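Local coordinates for fibronectin type-III domain-containing protein (Caldanaerobacter subterraneus subsp. tengcongensis, PDB 7JGU) that is of unknown function but contains a fibronectin type III-like domain whose extreme thermal stability owes something to surface salt bridges in its natural form, at residues 15-28 with 51-63. Residues are numbered along the deposited sequence; the frame is centred on the assembly and turned at random. Where two conformers were deposited one is given.
Sequences IPGNDHTLLLTWSE and TDKLEYYVTNLSP. Unlike the reference sequence in segment 15-28: Leu23 (reference Arg), Thr25 (reference Arg).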
ATOM      1  N   ILE A  15       5.061  -7.592  10.938  1.00 20.63           N
ATOM      2  CA  ILE A  15       4.631  -7.328  12.308  1.00 22.20           C
ATOM      3  C   ILE A  15       5.164  -8.481  13.137  1.00 20.55           C
ATOM      4  O   ILE A  15       4.983  -9.644  12.751  1.00 21.00           O
ATOM      5  CB  ILE A  15       3.096  -7.245  12.382  1.00 27.21           C
ATOM      6  CG1 ILE A  15       2.622  -5.984  11.648  1.00 33.70           C
ATOM      7  CG2 ILE A  15       2.602  -7.217  13.792  1.00 29.21           C
ATOM      8  CD1 ILE A  15       1.428  -6.204  10.775  1.00 35.86           C
ATOM      9  N   PRO A  16       5.819  -8.221  14.267  1.00 21.62           N
ATOM     10  CA  PRO A  16       6.596  -9.283  14.928  1.00 21.29           C
ATOM     11  C   PRO A  16       5.733 -10.469  15.340  1.00 20.85           C
ATOM     12  O   PRO A  16       4.738 -10.321  16.048  1.00 20.89           O
ATOM     13  CB  PRO A  16       7.217  -8.569  16.134  1.00 24.09           C
ATOM     14  CG  PRO A  16       6.450  -7.271  16.278  1.00 25.47           C
ATOM     15  CD  PRO A  16       5.968  -6.908  14.923  1.00 22.51           C
ATOM     16  N   GLY A  17       6.119 -11.650  14.873  1.00 23.12           N
ATOM     17  CA  GLY A  17       5.456 -12.890  15.242  1.00 23.37           C
ATOM     18  C   GLY A  17       4.116 -13.141  14.582  1.00 21.75           C
ATOM     19  O   GLY A  17       3.453 -14.133  14.909  1.00 24.87           O
ATOM     20  N   ASN A  18       3.694 -12.294  13.653  1.00 20.00           N
ATOM     21  CA  ASN A  18       2.381 -12.373  13.030  1.00 18.61           C
ATOM     22  C   ASN A  18       2.572 -12.649  11.544  1.00 19.34           C
ATOM     23  O   ASN A  18       3.193 -11.852  10.832  1.00 21.30           O
ATOM     24  CB  ASN A  18       1.650 -11.041  13.225  1.00 18.87           C
ATOM     25  CG  ASN A  18       0.184 -11.128  12.896  1.00 18.59           C
ATOM     26  OD1 ASN A  18      -0.204 -11.477  11.776  1.00 18.84           O
ATOM     27  ND2 ASN A  18      -0.657 -10.783  13.859  1.00 20.26           N
ATOM     28  N   ASP A  19       2.019 -13.771  11.080  0.66 19.28           N
ATOM     29  CA  ASP A  19       2.151 -14.204   9.695  0.66 20.86           C
ATOM     30  C   ASP A  19       0.881 -13.981   8.883  0.66 18.15           C
ATOM     31  O   ASP A  19       0.763 -14.503   7.769  0.66 18.82           O
ATOM     32  CB  ASP A  19       2.560 -15.677   9.632  0.66 27.41           C
ATOM     33  CG  ASP A  19       3.868 -15.955  10.355  0.66 34.15           C
ATOM     34  OD1 ASP A  19       4.734 -15.056  10.411  0.66 35.05           O
ATOM     35  OD2 ASP A  19       4.028 -17.080  10.867  0.66 39.20           O
ATOM     36  N   HIS A  20      -0.062 -13.201   9.404  1.00 16.58           N
ATOM     37  CA  HIS A  20      -1.334 -12.963   8.741  1.00 16.41           C
ATOM     38  C   HIS A  20      -1.575 -11.491   8.445  1.00 15.38           C
ATOM     39  O   HIS A  20      -2.668 -11.127   8.006  1.00 16.77           O
ATOM     40  CB  HIS A  20      -2.466 -13.484   9.616  1.00 20.85           C
ATOM     41  CG  HIS A  20      -2.501 -14.972   9.707  1.00 24.09           C
ATOM     42  ND1 HIS A  20      -1.805 -15.679  10.661  1.00 28.28           N
ATOM     43  CD2 HIS A  20      -3.114 -15.894   8.929  1.00 25.82           C
ATOM     44  CE1 HIS A  20      -2.014 -16.973  10.486  1.00 27.57           C
ATOM     45  NE2 HIS A  20      -2.811 -17.130   9.443  1.00 30.42           N
ATOM     46  N   THR A  21      -0.587 -10.643   8.679  1.00 14.30           N
ATOM     47  CA  THR A  21      -0.774  -9.205   8.585  1.00 13.78           C
ATOM     48  C   THR A  21       0.510  -8.605   8.063  1.00 13.46           C
ATOM     49  O   THR A  21       1.601  -9.071   8.384  1.00 15.71           O
ATOM     50  CB  THR A  21      -1.026  -8.610   9.987  1.00 16.92           C
ATOM     51  OG1 THR A  21      -1.997  -9.394  10.696  1.00 20.80           O
ATOM     52  CG2 THR A  21      -1.489  -7.176   9.891  1.00 19.39           C
ATOM     53  N   LEU A  22       0.368  -7.538   7.278  1.00 12.48           N
ATOM     54  CA  LEU A  22       1.495  -6.716   6.861  1.00 11.98           C
ATOM     55  C   LEU A  22       1.155  -5.257   7.115  1.00 12.14           C
ATOM     56  O   LEU A  22      -0.007  -4.855   6.995  1.00 14.29           O
ATOM     57  CB  LEU A  22       1.816  -6.914   5.376  1.00 12.68           C
ATOM     58  CG  LEU A  22       2.424  -8.282   5.044  1.00 14.04           C
ATOM     59  CD1 LEU A  22       2.459  -8.493   3.528  1.00 15.68           C
ATOM     60  CD2 LEU A  22       3.808  -8.419   5.649  1.00 15.52           C
ATOM     61  N   LEU A  23       2.175  -4.470   7.451  1.00 11.81           N
ATOM     62  CA  LEU A  23       2.024  -3.043   7.698  1.00 11.26           C
ATOM     63  C   LEU A  23       2.615  -2.284   6.531  1.00 12.19           C
ATOM     64  O   LEU A  23       3.809  -2.382   6.254  1.00 14.80           O
ATOM     65  CB  LEU A  23       2.712  -2.659   8.996  1.00 14.12           C
ATOM     66  CG  LEU A  23       2.702  -1.160   9.301  1.00 16.48           C
ATOM     67  CD1 LEU A  23       1.296  -0.604   9.373  1.00 18.23           C
ATOM     68  CD2 LEU A  23       3.404  -0.898  10.617  1.00 19.42           C
ATOM     69  N   LEU A  24       1.772  -1.590   5.817  1.00 10.47           N
ATOM     70  CA  LEU A  24       2.217  -0.729   4.730  1.00 10.45           C
ATOM     71  C   LEU A  24       2.422   0.682   5.259  1.00 10.36           C
ATOM     72  O   LEU A  24       1.609   1.184   6.025  1.00 10.62           O
ATOM     73  CB  LEU A  24       1.134  -0.679   3.652  1.00 10.37           C
ATOM     74  CG  LEU A  24       1.068  -1.867   2.703  1.00 12.83           C
ATOM     75  CD1 LEU A  24       0.996  -3.198   3.432  1.00 15.05           C
ATOM     76  CD2 LEU A  24      -0.096  -1.712   1.748  1.00 14.38           C
ATOM     77  N   THR A  25       3.494   1.326   4.820  0.51 10.74           N
ATOM     78  CA  THR A  25       3.720   2.710   5.195  0.51 10.81           C
ATOM     79  C   THR A  25       4.340   3.448   4.023  0.51  8.07           C
ATOM     80  O   THR A  25       4.950   2.851   3.132  0.51  8.38           O
ATOM     81  CB  THR A  25       4.604   2.846   6.433  0.51 13.95           C
ATOM     82  OG1 THR A  25       4.499   4.185   6.923  0.51 16.62           O
ATOM     83  CG2 THR A  25       6.041   2.571   6.092  0.51 13.97           C
ATOM     84  N   TRP A  26       4.170   4.761   4.027  1.00 10.16           N
ATOM     85  CA  TRP A  26       4.663   5.588   2.936  1.00 10.89           C
ATOM     86  C   TRP A  26       4.846   7.009   3.452  1.00 12.21           C
ATOM     87  O   TRP A  26       4.383   7.375   4.530  1.00 13.52           O
ATOM     88  CB  TRP A  26       3.716   5.553   1.716  1.00 11.05           C
ATOM     89  CG  TRP A  26       2.316   5.904   2.075  1.00 10.48           C
ATOM     90  CD1 TRP A  26       1.760   7.147   2.102  1.00 11.05           C
ATOM     91  CD2 TRP A  26       1.282   5.002   2.497  1.00  9.85           C
ATOM     92  NE1 TRP A  26       0.474   7.077   2.516  1.00 11.98           N
ATOM     93  CE2 TRP A  26       0.137   5.775   2.748  1.00 11.04           C
ATOM     94  CE3 TRP A  26       1.221   3.622   2.688  1.00 10.68           C
ATOM     95  CZ2 TRP A  26      -1.049   5.232   3.190  1.00 12.03           C
ATOM     96  CZ3 TRP A  26       0.037   3.082   3.109  1.00 11.56           C
ATOM     97  CH2 TRP A  26      -1.076   3.880   3.375  1.00 12.01           C
ATOM     98  N   SER A  27       5.496   7.821   2.632  0.66 12.91           N
ATOM     99  CA  SER A  27       5.785   9.182   3.052  0.66 14.85           C
ATOM    100  C   SER A  27       4.581  10.097   2.842  0.66 11.62           C
ATOM    101  O   SER A  27       3.725   9.862   1.998  0.66 12.25           O
ATOM    102  CB  SER A  27       6.960   9.730   2.256  0.66 22.04           C
ATOM    103  OG  SER A  27       6.590   9.882   0.897  0.66 25.33           O
ATOM    104  N   GLU A  28       4.554  11.180   3.610  1.00 12.53           N
ATOM    105  CA  GLU A  28       3.606  12.248   3.352  1.00 13.53           C
ATOM    106  C   GLU A  28       3.869  12.764   1.945  1.00 12.38           C
ATOM    107  O   GLU A  28       5.013  12.894   1.528  1.00 13.49           O
ATOM    108  CB  GLU A  28       3.816  13.357   4.371  1.00 16.14           C
ATOM    109  CG  GLU A  28       2.722  14.391   4.352  1.00 20.55           C
ATOM    110  CD  GLU A  28       2.787  15.353   5.523  1.00 26.78           C
ATOM    111  OE1 GLU A  28       1.952  16.268   5.560  1.00 29.22           O
ATOM    112  OE2 GLU A  28       3.664  15.191   6.403  1.00 28.74           O
ATOM    113  N   THR A  51      -7.227   5.464   2.568  1.00 11.38           N
ATOM    114  CA  THR A  51      -6.928   6.040   3.871  1.00 13.00           C
ATOM    115  C   THR A  51      -6.371   7.434   3.699  1.00 12.74           C
ATOM    116  O   THR A  51      -5.766   7.744   2.678  1.00 13.28           O
ATOM    117  CB  THR A  51      -5.945   5.169   4.654  1.00 14.60           C
ATOM    118  OG1 THR A  51      -5.731   5.713   5.964  1.00 17.36           O
ATOM    119  CG2 THR A  51      -4.629   5.070   3.971  1.00 15.92           C
ATOM    120  N   ASP A  52      -6.544   8.250   4.722  1.00 13.16           N
ATOM    121  CA  ASP A  52      -5.884   9.542   4.801  1.00 14.58           C
ATOM    122  C   ASP A  52      -4.672   9.509   5.718  1.00 14.16           C
ATOM    123  O   ASP A  52      -4.024  10.542   5.930  1.00 17.67           O
ATOM    124  CB  ASP A  52      -6.865  10.663   5.182  1.00 18.80           C
ATOM    125  CG  ASP A  52      -7.455  10.507   6.559  1.00 26.04           C
ATOM    126  OD1 ASP A  52      -7.161   9.534   7.261  1.00 29.20           O
ATOM    127  OD2 ASP A  52      -8.243  11.398   6.949  1.00 30.80           O
ATOM    128  N   LYS A  53      -4.325   8.336   6.227  1.00 13.52           N
ATOM    129  CA  LYS A  53      -3.149   8.154   7.056  1.00 14.08           C
ATOM    130  C   LYS A  53      -1.943   7.796   6.187  1.00 13.35           C
ATOM    131  O   LYS A  53      -2.038   7.679   4.965  1.00 13.85           O
ATOM    132  CB  LYS A  53      -3.409   7.055   8.083  1.00 15.96           C
ATOM    133  CG  LYS A  53      -4.639   7.249   8.920  1.00 22.96           C
ATOM    134  CD  LYS A  53      -4.624   8.562   9.676  1.00 32.03           C
ATOM    135  CE  LYS A  53      -5.782   8.635  10.670  1.00 38.21           C
ATOM    136  NZ  LYS A  53      -7.089   8.852   9.988  1.00 42.36           N
ATOM    137  N   LEU A  54      -0.793   7.613   6.831  1.00 12.12           N
ATOM    138  CA  LEU A  54       0.459   7.246   6.177  1.00 11.58           C
ATOM    139  C   LEU A  54       0.849   5.806   6.442  1.00 11.62           C
ATOM    140  O   LEU A  54       1.982   5.415   6.149  1.00 12.66           O
ATOM    141  CB  LEU A  54       1.572   8.192   6.598  1.00 13.60           C
ATOM    142  CG  LEU A  54       1.301   9.668   6.362  1.00 14.57           C
ATOM    143  CD1 LEU A  54       2.503  10.506   6.808  1.00 16.80           C
ATOM    144  CD2 LEU A  54       0.977   9.932   4.915  1.00 13.85           C
ATOM    145  N   GLU A  55      -0.073   5.012   6.961  1.00 12.27           N
ATOM    146  CA  GLU A  55       0.179   3.597   7.147  1.00 13.24           C
ATOM    147  C   GLU A  55      -1.147   2.861   7.125  1.00 12.88           C
ATOM    148  O   GLU A  55      -2.209   3.460   7.326  1.00 15.54           O
ATOM    149  CB  GLU A  55       0.898   3.316   8.459  1.00 16.86           C
ATOM    150  CG  GLU A  55       0.087   3.623   9.700  1.00 22.84           C
ATOM    151  CD  GLU A  55       0.737   3.109  10.988  1.00 33.65           C
ATOM    152  OE1 GLU A  55       1.956   2.820  10.982  1.00 36.73           O
ATOM    153  OE2 GLU A  55       0.024   2.995  12.011  1.00 39.74           O
ATOM    154  N   TYR A  56      -1.072   1.552   6.895  1.00 11.31           N
ATOM    155  CA  TYR A  56      -2.290   0.748   6.849  1.00 11.45           C
ATOM    156  C   TYR A  56      -1.940  -0.707   7.107  1.00 11.16           C
ATOM    157  O   TYR A  56      -1.015  -1.230   6.491  1.00 11.74           O
ATOM    158  CB  TYR A  56      -2.982   0.878   5.472  1.00 12.99           C
ATOM    159  CG  TYR A  56      -4.404   0.374   5.486  1.00 13.58           C
ATOM    160  CD1 TYR A  56      -5.454   1.218   5.851  1.00 14.85           C
ATOM    161  CD2 TYR A  56      -4.711  -0.933   5.160  1.00 15.23           C
ATOM    162  CE1 TYR A  56      -6.755   0.782   5.887  1.00 16.48           C
ATOM    163  CE2 TYR A  56      -6.027  -1.392   5.218  1.00 15.00           C
ATOM    164  CZ  TYR A  56      -7.038  -0.525   5.589  1.00 15.05           C
ATOM    165  OH  TYR A  56      -8.334  -0.971   5.638  1.00 17.28           O
ATOM    166  N   TYR A  57      -2.687  -1.346   7.995  1.00 11.54           N
ATOM    167  CA  TYR A  57      -2.518  -2.766   8.270  1.00 11.53           C
ATOM    168  C   TYR A  57      -3.399  -3.580   7.339  1.00 12.44           C
ATOM    169  O   TYR A  57      -4.617  -3.410   7.330  1.00 14.32           O
ATOM    170  CB  TYR A  57      -2.919  -3.079   9.709  1.00 13.93           C
ATOM    171  CG  TYR A  57      -1.936  -2.646  10.744  1.00 13.41           C
ATOM    172  CD1 TYR A  57      -0.889  -3.471  11.124  1.00 16.21           C
ATOM    173  CD2 TYR A  57      -2.056  -1.417  11.360  1.00 16.68           C
ATOM    174  CE1 TYR A  57       0.010  -3.081  12.089  1.00 17.22           C
ATOM    175  CE2 TYR A  57      -1.173  -1.015  12.324  1.00 17.75           C
ATOM    176  CZ  TYR A  57      -0.137  -1.857  12.688  1.00 16.06           C
ATOM    177  OH  TYR A  57       0.755  -1.472  13.652  1.00 19.13           O
ATOM    178  N   VAL A  58      -2.782  -4.419   6.519  1.00 12.12           N
ATOM    179  CA  VAL A  58      -3.513  -5.345   5.666  1.00 12.67           C
ATOM    180  C   VAL A  58      -3.586  -6.666   6.402  1.00 13.77           C
ATOM    181  O   VAL A  58      -2.559  -7.271   6.720  1.00 14.69           O
ATOM    182  CB  VAL A  58      -2.860  -5.492   4.284  1.00 13.15           C
ATOM    183  CG1 VAL A  58      -3.626  -6.479   3.429  1.00 14.21           C
ATOM    184  CG2 VAL A  58      -2.757  -4.128   3.609  1.00 14.83           C
ATOM    185  N   THR A  59      -4.799  -7.099   6.677  1.00 14.77           N
ATOM    186  CA  THR A  59      -5.037  -8.229   7.556  1.00 17.52           C
ATOM    187  C   THR A  59      -5.580  -9.409   6.765  1.00 18.20           C
ATOM    188  O   THR A  59      -5.861  -9.315   5.566  1.00 19.27           O
ATOM    189  CB  THR A  59      -6.057  -7.854   8.636  1.00 21.18           C
ATOM    190  OG1 THR A  59      -7.276  -7.459   7.993  1.00 24.33           O
ATOM    191  CG2 THR A  59      -5.546  -6.726   9.501  1.00 21.55           C
ATOM    192  N   ASN A  60      -5.713 -10.531   7.467  1.00 19.46           N
ATOM    193  CA  ASN A  60      -6.277 -11.762   6.913  1.00 23.55           C
ATOM    194  C   ASN A  60      -5.500 -12.247   5.694  1.00 21.57           C
ATOM    195  O   ASN A  60      -6.070 -12.770   4.732  1.00 25.55           O
ATOM    196  CB  ASN A  60      -7.770 -11.609   6.634  1.00 29.79           C
ATOM    197  CG  ASN A  60      -8.559 -11.357   7.902  1.00 38.37           C
ATOM    198  OD1 ASN A  60      -8.253 -11.923   8.953  1.00 43.03           O
ATOM    199  ND2 ASN A  60      -9.561 -10.497   7.819  1.00 41.98           N
ATOM    200  N   LEU A  61      -4.185 -12.120   5.762  1.00 17.48           N
ATOM    201  CA  LEU A  61      -3.290 -12.644   4.746  1.00 16.76           C
ATOM    202  C   LEU A  61      -2.900 -14.081   5.067  1.00 18.12           C
ATOM    203  O   LEU A  61      -3.061 -14.556   6.192  1.00 21.01           O
ATOM    204  CB  LEU A  61      -2.037 -11.768   4.659  1.00 17.02           C
ATOM    205  CG  LEU A  61      -2.310 -10.320   4.247  1.00 16.90           C
ATOM    206  CD1 LEU A  61      -1.013  -9.545   4.251  1.00 18.71           C
ATOM    207  CD2 LEU A  61      -2.992 -10.233   2.898  1.00 19.06           C
ATOM    208  N   SER A  62      -2.388 -14.767   4.059  1.00 20.50           N
ATOM    209  CA  SER A  62      -1.931 -16.140   4.234  1.00 22.41           C
ATOM    210  C   SER A  62      -0.459 -16.170   4.626  1.00 19.96           C
ATOM    211  O   SER A  62       0.331 -15.356   4.139  1.00 19.96           O
ATOM    212  CB  SER A  62      -2.100 -16.908   2.930  1.00 24.76           C
ATOM    213  OG  SER A  62      -3.474 -17.063   2.614  1.00 29.50           O
ATOM    214  N   PRO A  63      -0.054 -17.094   5.499  1.00 21.46           N
ATOM    215  CA  PRO A  63       1.369 -17.225   5.824  1.00 20.65           C
ATOM    216  C   PRO A  63       2.197 -17.646   4.615  1.00 19.44           C
ATOM    217  O   PRO A  63       1.702 -18.203   3.625  1.00 20.61           O
ATOM    218  CB  PRO A  63       1.402 -18.321   6.902  1.00 23.09           C
ATOM    219  CG  PRO A  63       0.029 -18.346   7.479  1.00 27.10           C
ATOM    220  CD  PRO A  63      -0.904 -17.929   6.366  1.00 25.02           C
TER
HETATM  221  O   HOH W   1      -4.595 -10.347  10.395  1.00 27.04           O
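Strands 21-25 and 55-58 are the B and E strands of a fibronectin type III domain, paired antiparallel in its three-stranded sheet. Leu22 and Val58 form one hydrogen-bonded pair, Leu24 and Tyr56 the next. In the first, Val58 N gives a 2.8 Å bond to Leu22 O, and Leu22 N donates a hydrogen bond back to Val58 O. Beyond the strand, Leu61 N bonds His20 O at 2.9 Å.

The outer face carries Leu23, an engineered residue, and Tyr57, a non-hydrogen-bonded pair. Leu23 CD1 sits over the centre of the Tyr57 ring, 3.7 Å from the centroid and 5° off the normal, a CH-pi contact. Ile15 CD1 meets the edge of the same ring at Tyr57 CD1 (3.6 Å).

At the other end Leu54 O accepts a bond from Trp26 N (3.1 Å) and, in one of its two conformers, from the hydroxyl OG1 of Thr25, also engineered (2.9 Å). In that conformer the two donors arrive from opposite faces of the carbonyl plane. With CG set between backbone N and carbonyl carbon (chi1 54°), the Trp26 indole lies across the 51-56 chain. Leu54 CA and Glu55 N cover one of its faces, and Thr51 CG2 touches the edge at Trp26 CZ2 (3.7 Å).

Inward, Leu24 CD1 packs on Val58 CG2, and Leu22 CD1 on Leu61 CD1 (3.7 Å). Leu22, Leu24 and Trp26 also reach strand 66-75 of the facing sheet, at Tyr67, Phe69 and Leu71. A buried tryptophan at the end of strand B and a core between two sheets are typical of the fibronectin type III beta sandwich.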